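Long-range contacts in esterase D (Lactobacillus rhamnosus, PDB 3DKR), which probably hydrolyses carboxylic ester bonds, as expected of an alpha/beta hydrolase: residues 132-137 with 195-200; 123-128 with 189-194. One frame throughout, in Å; residues are numbered along the deposited sequence.

Interaction 1 (132-137 with 195-200); sequences HHLVPG and DELVDG. With ACT (acetate ion), chain C.
His132 and Val198 lie opposite each other in a single beta bridge, their CA atoms 4.3 Å apart, where the chain entering helix 134-149 passes the loop that follows strand 187-192. Across the segments the one hydrogen bond runs from His133 N to Leu197 O, 2.8 Å long, with the N-H coming from above the carbonyl plane. The same oxygen lies 3.3 Å from His132 CA. Leu197 contributes the largest share of the contact: its CD2 reaches His133 O at 3.5 Å, while its CB meets Leu134 CD2, the two leucines crossing at about a right angle. His132 turns its imidazole from the loop to an acetate ion, probably from the crystallisation liquor, with CG between the backbone N and the carbonyl carbon (chi1 42°). ND1 donates in the ring plane to acetate OXT at 2.7 Å; Leu134 N shares that oxygen, and Val135 N binds the other. Asp195 OD1 accepts from Leu197 N, closing an Asx turn, and from Val198 N, completing an Asx motif, while its OD2 bonds His226 ND1. The helix start can thus hold an anion, and one backbone hydrogen bond ties it to the loop bearing the predicted charge-relay aspartate.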
ATOM      1  N   HIS A 132      14.215   6.091  -2.972  1.00 18.27           N
ATOM      2  CA  HIS A 132      13.109   6.212  -3.907  1.00 18.61           C
ATOM      3  C   HIS A 132      13.363   7.211  -5.023  1.00 19.54           C
ATOM      4  O   HIS A 132      14.147   8.163  -4.885  1.00 19.89           O
ATOM      5  CB  HIS A 132      11.785   6.533  -3.184  1.00 18.47           C
ATOM      6  CG  HIS A 132      11.892   7.546  -2.088  1.00 18.25           C
ATOM      7  ND1 HIS A 132      11.978   8.902  -2.324  1.00 18.95           N
ATOM      8  CD2 HIS A 132      11.884   7.399  -0.742  1.00 18.56           C
ATOM      9  CE1 HIS A 132      12.029   9.545  -1.169  1.00 19.20           C
ATOM     10  NE2 HIS A 132      11.971   8.655  -0.192  1.00 18.23           N
ATOM     11  N   HIS A 133      12.699   6.954  -6.143  1.00 20.03           N
ATOM     12  CA  HIS A 133      12.636   7.859  -7.280  1.00 21.32           C
ATOM     13  C   HIS A 133      11.166   8.229  -7.501  1.00 21.66           C
ATOM     14  O   HIS A 133      10.592   7.884  -8.529  1.00 22.36           O
ATOM     15  CB  HIS A 133      13.185   7.169  -8.527  1.00 22.00           C
ATOM     16  CG  HIS A 133      14.649   6.869  -8.469  1.00 24.74           C
ATOM     17  ND1 HIS A 133      15.176   5.885  -7.665  1.00 27.24           N
ATOM     18  CD2 HIS A 133      15.693   7.394  -9.154  1.00 28.70           C
ATOM     19  CE1 HIS A 133      16.487   5.832  -7.839  1.00 27.97           C
ATOM     20  NE2 HIS A 133      16.827   6.740  -8.734  1.00 26.99           N
ATOM     21  N   LEU A 134      10.567   8.914  -6.527  1.00 20.91           N
ATOM     22  CA  LEU A 134       9.145   9.279  -6.576  1.00 21.36           C
ATOM     23  C   LEU A 134       8.896  10.666  -7.158  1.00 21.67           C
ATOM     24  O   LEU A 134       7.759  10.988  -7.523  1.00 22.61           O
ATOM     25  CB  LEU A 134       8.530   9.193  -5.178  1.00 20.81           C
ATOM     26  CG  LEU A 134       8.265   7.753  -4.750  1.00 21.07           C
ATOM     27  CD1 LEU A 134       8.053   7.717  -3.247  1.00 21.36           C
ATOM     28  CD2 LEU A 134       7.042   7.155  -5.470  1.00 20.28           C
ATOM     29  N   VAL A 135       9.939  11.491  -7.255  1.00 21.11           N
ATOM     30  CA  VAL A 135       9.739  12.864  -7.714  1.00 21.19           C
ATOM     31  C   VAL A 135       9.418  12.916  -9.206  1.00 21.40           C
ATOM     32  O   VAL A 135       8.434  13.535  -9.596  1.00 21.43           O
ATOM     33  CB  VAL A 135      10.917  13.791  -7.368  1.00 20.74           C
ATOM     34  CG1 VAL A 135      10.753  15.122  -8.075  1.00 21.95           C
ATOM     35  CG2 VAL A 135      10.988  14.004  -5.853  1.00 22.07           C
ATOM     36  N   PRO A 136      10.223  12.260 -10.053  1.00 21.91           N
ATOM     37  CA  PRO A 136       9.829  12.256 -11.467  1.00 22.39           C
ATOM     38  C   PRO A 136       8.463  11.605 -11.693  1.00 22.76           C
ATOM     39  O   PRO A 136       7.665  12.096 -12.502  1.00 23.49           O
ATOM     40  CB  PRO A 136      10.948  11.460 -12.146  1.00 22.76           C
ATOM     41  CG  PRO A 136      12.083  11.536 -11.203  1.00 23.66           C
ATOM     42  CD  PRO A 136      11.478  11.525  -9.840  1.00 22.78           C
ATOM     43  N   GLY A 137       8.193  10.533 -10.954  1.00 23.03           N
ATOM     44  CA  GLY A 137       6.885   9.890 -11.013  1.00 22.72           C
ATOM     45  C   GLY A 137       5.746  10.839 -10.676  1.00 22.46           C
ATOM     46  O   GLY A 137       4.729  10.873 -11.373  1.00 22.59           O
ATOM     47  N   ASP A 195      11.704  -2.364 -10.418  1.00 17.48           N
ATOM     48  CA  ASP A 195      10.967  -1.287  -9.779  1.00 17.19           C
ATOM     49  C   ASP A 195      11.626   0.066 -10.020  1.00 17.92           C
ATOM     50  O   ASP A 195      12.738   0.335  -9.534  1.00 18.64           O
ATOM     51  CB  ASP A 195      10.842  -1.535  -8.271  1.00 17.11           C
ATOM     52  CG  ASP A 195       9.742  -0.695  -7.636  1.00 17.08           C
ATOM     53  OD1 ASP A 195       9.654   0.520  -7.938  1.00 16.39           O
ATOM     54  OD2 ASP A 195       8.961  -1.246  -6.826  1.00 16.36           O
ATOM     55  N   GLU A 196      10.900   0.922 -10.737  1.00 18.45           N
ATOM     56  CA  GLU A 196      11.355   2.250 -11.100  1.00 18.84           C
ATOM     57  C   GLU A 196      11.109   3.340 -10.053  1.00 19.02           C
ATOM     58  O   GLU A 196      11.566   4.473 -10.235  1.00 19.99           O
ATOM     59  CB  GLU A 196      10.686   2.687 -12.413  1.00 18.74           C
ATOM     60  CG  GLU A 196       9.219   3.114 -12.305  1.00 19.42           C
ATOM     61  CD  GLU A 196       8.196   1.986 -12.224  1.00 20.92           C
ATOM     62  OE1 GLU A 196       8.560   0.815 -11.932  1.00 20.46           O
ATOM     63  OE2 GLU A 196       6.996   2.289 -12.458  1.00 23.90           O
ATOM     64  N   LEU A 197      10.391   3.010  -8.975  1.00 18.42           N
ATOM     65  CA  LEU A 197      10.002   4.004  -7.987  1.00 18.10           C
ATOM     66  C   LEU A 197      10.674   3.825  -6.632  1.00 17.83           C
ATOM     67  O   LEU A 197      10.933   4.802  -5.959  1.00 16.72           O
ATOM     68  CB  LEU A 197       8.485   4.016  -7.799  1.00 18.47           C
ATOM     69  CG  LEU A 197       7.627   4.402  -8.995  1.00 19.94           C
ATOM     70  CD1 LEU A 197       6.191   4.443  -8.568  1.00 21.03           C
ATOM     71  CD2 LEU A 197       8.063   5.762  -9.557  1.00 21.69           C
ATOM     72  N   VAL A 198      10.939   2.583  -6.225  1.00 17.22           N
ATOM     73  CA  VAL A 198      11.643   2.325  -4.964  1.00 17.68           C
ATOM     74  C   VAL A 198      12.737   1.291  -5.183  1.00 17.40           C
ATOM     75  O   VAL A 198      12.658   0.490  -6.116  1.00 17.92           O
ATOM     76  CB  VAL A 198      10.692   1.864  -3.836  1.00 17.60           C
ATOM     77  CG1 VAL A 198       9.611   2.920  -3.587  1.00 17.93           C
ATOM     78  CG2 VAL A 198      10.092   0.500  -4.147  1.00 17.59           C
ATOM     79  N   ASP A 199      13.759   1.346  -4.326  1.00 16.75           N
ATOM     80  CA  ASP A 199      14.893   0.440  -4.384  1.00 17.44           C
ATOM     81  C   ASP A 199      14.425  -0.903  -3.824  1.00 17.27           C
ATOM     82  O   ASP A 199      14.233  -1.050  -2.626  1.00 16.80           O
ATOM     83  CB  ASP A 199      16.033   1.029  -3.548  1.00 17.47           C
ATOM     84  CG  ASP A 199      17.297   0.201  -3.579  1.00 18.97           C
ATOM     85  OD1 ASP A 199      17.260  -0.968  -4.036  1.00 18.77           O
ATOM     86  OD2 ASP A 199      18.344   0.726  -3.109  1.00 20.95           O
ATOM     87  N   GLY A 200      14.211  -1.880  -4.708  1.00 17.15           N
ATOM     88  CA  GLY A 200      13.715  -3.176  -4.299  1.00 17.20           C
ATOM     89  C   GLY A 200      14.574  -3.903  -3.292  1.00 17.21           C
ATOM     90  O   GLY A 200      14.113  -4.832  -2.642  1.00 16.16           O
TER
HETATM   91  C   ACT C 246      12.874  10.970  -5.236  1.00 20.35           C
HETATM   92  O   ACT C 246      12.634  11.227  -6.431  1.00 20.26           O
HETATM   93  OXT ACT C 246      11.989  10.337  -4.620  1.00 18.86           O
HETATM   94  CH3 ACT C 246      14.142  11.419  -4.567  1.00 20.61           C

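Interaction 2 (123-128 with 189-194); sequences FSSPIL and IGQAGQ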
ATOM      1  N   PHE A 123       3.152  -5.196  -0.881  1.00 14.79           N
ATOM      2  CA  PHE A 123       3.316  -5.516  -2.281  1.00 14.29           C
ATOM      3  C   PHE A 123       4.415  -4.670  -2.927  1.00 14.92           C
ATOM      4  O   PHE A 123       4.627  -4.777  -4.148  1.00 15.56           O
ATOM      5  CB  PHE A 123       2.016  -5.283  -3.050  1.00 14.46           C
ATOM      6  CG  PHE A 123       0.817  -6.024  -2.508  1.00 14.11           C
ATOM      7  CD1 PHE A 123       0.951  -7.259  -1.874  1.00 14.49           C
ATOM      8  CD2 PHE A 123      -0.450  -5.504  -2.689  1.00 15.27           C
ATOM      9  CE1 PHE A 123      -0.174  -7.935  -1.414  1.00 14.86           C
ATOM     10  CE2 PHE A 123      -1.561  -6.180  -2.249  1.00 15.16           C
ATOM     11  CZ  PHE A 123      -1.426  -7.388  -1.610  1.00 15.70           C
ATOM     12  N   SER A 124       5.068  -3.825  -2.132  1.00 15.43           N
ATOM     13  CA  SER A 124       6.319  -3.156  -2.528  1.00 15.12           C
ATOM     14  C   SER A 124       7.017  -2.609  -1.290  1.00 14.90           C
ATOM     15  O   SER A 124       6.414  -2.512  -0.208  1.00 14.72           O
ATOM     16  CB  SER A 124       6.066  -2.030  -3.536  1.00 15.57           C
ATOM     17  OG  SER A 124       7.271  -1.703  -4.226  1.00 15.83           O
ATOM     18  N   SER A 125       8.303  -2.306  -1.439  1.00 15.06           N
ATOM     19  CA  SER A 125       9.107  -1.801  -0.318  1.00 15.63           C
ATOM     20  C   SER A 125       8.620  -0.458   0.189  1.00 15.44           C
ATOM     21  O   SER A 125       7.996   0.302  -0.543  1.00 15.96           O
ATOM     22  CB  SER A 125      10.553  -1.683  -0.761  1.00 15.73           C
ATOM     23  OG  SER A 125      11.093  -2.968  -0.985  1.00 17.90           O
ATOM     24  N   PRO A 126       8.899  -0.153   1.463  1.00 15.37           N
ATOM     25  CA  PRO A 126       8.462   1.130   1.990  1.00 15.46           C
ATOM     26  C   PRO A 126       9.193   2.305   1.361  1.00 15.69           C
ATOM     27  O   PRO A 126      10.228   2.130   0.713  1.00 15.76           O
ATOM     28  CB  PRO A 126       8.793   1.020   3.488  1.00 16.45           C
ATOM     29  CG  PRO A 126       9.888   0.023   3.569  1.00 16.25           C
ATOM     30  CD  PRO A 126       9.635  -0.949   2.466  1.00 16.21           C
ATOM     31  N   ILE A 127       8.639   3.493   1.599  1.00 16.06           N
ATOM     32  CA  ILE A 127       9.222   4.757   1.196  1.00 16.19           C
ATOM     33  C   ILE A 127      10.124   5.198   2.329  1.00 16.69           C
ATOM     34  O   ILE A 127       9.631   5.639   3.371  1.00 16.82           O
ATOM     35  CB  ILE A 127       8.108   5.793   0.940  1.00 15.83           C
ATOM     36  CG1 ILE A 127       7.190   5.311  -0.191  1.00 16.07           C
ATOM     37  CG2 ILE A 127       8.696   7.165   0.610  1.00 15.75           C
ATOM     38  CD1 ILE A 127       5.938   6.120  -0.366  1.00 16.81           C
ATOM     39  N   LEU A 128      11.431   5.047   2.119  1.00 16.79           N
ATOM     40  CA  LEU A 128      12.458   5.380   3.124  1.00 16.70           C
ATOM     41  C   LEU A 128      13.479   6.377   2.574  1.00 17.72           C
ATOM     42  O   LEU A 128      13.704   6.453   1.365  1.00 17.59           O
ATOM     43  CB  LEU A 128      13.166   4.102   3.599  1.00 16.81           C
ATOM     44  CG  LEU A 128      12.325   3.230   4.531  1.00 16.59           C
ATOM     45  CD1 LEU A 128      12.980   1.869   4.712  1.00 18.38           C
ATOM     46  CD2 LEU A 128      12.115   3.873   5.900  1.00 17.72           C
ATOM     47  N   ILE A 189       5.760 -10.479   1.839  1.00 15.51           N
ATOM     48  CA  ILE A 189       6.551  -9.450   1.148  1.00 15.75           C
ATOM     49  C   ILE A 189       6.619  -9.747  -0.335  1.00 16.43           C
ATOM     50  O   ILE A 189       7.138 -10.792  -0.741  1.00 16.49           O
ATOM     51  CB  ILE A 189       7.988  -9.341   1.688  1.00 15.83           C
ATOM     52  CG1 ILE A 189       7.973  -9.024   3.182  1.00 15.51           C
ATOM     53  CG2 ILE A 189       8.756  -8.270   0.887  1.00 15.70           C
ATOM     54  CD1 ILE A 189       9.361  -9.003   3.872  1.00 17.78           C
ATOM     55  N   GLY A 190       6.060  -8.850  -1.148  1.00 16.07           N
ATOM     56  CA  GLY A 190       6.191  -8.918  -2.585  1.00 15.82           C
ATOM     57  C   GLY A 190       6.891  -7.681  -3.108  1.00 15.73           C
ATOM     58  O   GLY A 190       6.647  -6.574  -2.624  1.00 15.39           O
ATOM     59  N   GLN A 191       7.767  -7.859  -4.093  1.00 15.51           N
ATOM     60  CA  GLN A 191       8.559  -6.756  -4.621  1.00 15.90           C
ATOM     61  C   GLN A 191       8.827  -6.942  -6.113  1.00 16.13           C
ATOM     62  O   GLN A 191       9.302  -7.996  -6.532  1.00 16.34           O
ATOM     63  CB  GLN A 191       9.884  -6.684  -3.874  1.00 15.72           C
ATOM     64  CG  GLN A 191      10.847  -5.632  -4.382  1.00 16.80           C
ATOM     65  CD  GLN A 191      10.268  -4.251  -4.353  1.00 14.96           C
ATOM     66  OE1 GLN A 191       9.908  -3.749  -3.283  1.00 15.66           O
ATOM     67  NE2 GLN A 191      10.220  -3.599  -5.517  1.00 16.49           N
ATOM     68  N   ALA A 192       8.538  -5.904  -6.886  1.00 16.63           N
ATOM     69  CA  ALA A 192       8.845  -5.861  -8.316  1.00 16.72           C
ATOM     70  C   ALA A 192      10.360  -5.901  -8.545  1.00 17.47           C
ATOM     71  O   ALA A 192      11.106  -5.195  -7.865  1.00 17.43           O
ATOM     72  CB  ALA A 192       8.251  -4.596  -8.939  1.00 17.47           C
ATOM     73  N   GLY A 193      10.793  -6.699  -9.522  1.00 17.73           N
ATOM     74  CA  GLY A 193      12.223  -6.838  -9.860  1.00 17.72           C
ATOM     75  C   GLY A 193      12.785  -5.779 -10.806  1.00 17.92           C
ATOM     76  O   GLY A 193      14.005  -5.731 -11.023  1.00 19.06           O
ATOM     77  N   GLN A 194      11.919  -4.943 -11.388  1.00 17.45           N
ATOM     78  CA  GLN A 194      12.335  -3.818 -12.225  1.00 17.83           C
ATOM     79  C   GLN A 194      11.635  -2.553 -11.729  1.00 17.20           C
ATOM     80  O   GLN A 194      11.094  -1.751 -12.486  1.00 17.82           O
ATOM     81  CB  GLN A 194      12.024  -4.102 -13.697  1.00 17.75           C
ATOM     82  CG  GLN A 194      12.766  -5.313 -14.250  1.00 18.63           C
ATOM     83  CD  GLN A 194      14.272  -5.073 -14.429  1.00 19.46           C
ATOM     84  OE1 GLN A 194      14.760  -3.937 -14.347  1.00 21.42           O
ATOM     85  NE2 GLN A 194      15.017  -6.162 -14.680  1.00 19.88           N
TER
HETATM   86  O   HOH W   1       6.488  -3.800  -6.089  1.00 15.29           O
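Gln191 sends CG out anti to its backbone N (chi1 176°) and then bends at chi2 (58°), which brings its amide round to Ser125. The serine answers with OG beside its own backbone N (chi1 -68°), placing hydroxyl and peptide N-H before the same acceptor. Gln191 OE1 is gripped twice: Ser125 N approaches in the carbonyl plane at 2.8 Å, while Ser125 OG donates at 2.7 Å from above that plane. The other end of the amide is fixed too, because Gln191 NE2 donates to a lone pair of Ala192 O at 3.0 Å, almost within its own amide plane, and also bonds Asp195 OD2. Together these bonds define which end of the amide is oxygen and which nitrogen.

Beside these hydrogen bonds the backbones run close, with Phe123 and Gly190 CA atoms 4.5 Å apart, where the loop leaves strand 119-122 and strand 187-192 continues. Gly190 O lies 3.4 Å from Ser124 CA in a CH···O contact. Beyond it, a water takes over the bridging, donating to Phe123 O at 2.9 Å and accepting from Ser124 OG and Ala192 N. Ser125 O, in turn, bonds OG of Ser101, the predicted nucleophile.

An alanine in place of Gln191 would probably leave Ser125 N and OG without their shared acceptor and Asp195 OD2 without an amide donor, opening a gap beside Gly200. All five touching residues are buried, and the polar groups here find partners in each other, the water and neighbouring residues such as Asp195 and Ser101. The glutamine, joined to Ser125 on one side, is therefore consistent with a second-shell residue that orients the predicted charge-relay aspartate on the other.

Interaction 2 is buried and joins the loop after strand 119-122 to the end of the neighbouring parallel strand 187-192; interaction 1, at the surface and further along the same two connections, joins the start of helix 134-149 to the loop before helix 202-209, its centre about 10 Å away. In the interior a side-chain amide and an ordered water satisfy polar groups; outside, one backbone hydrogen bond and leucine packing join the segments, with an acetate on the helix side. The contacts meet at Asp195, whose OD2 has a weak hydrogen bond with Ser124 OG, and again where His132 packs on Ile127. This is the usual alpha/beta-hydrolase arrangement, with triad residues on loops after the strands.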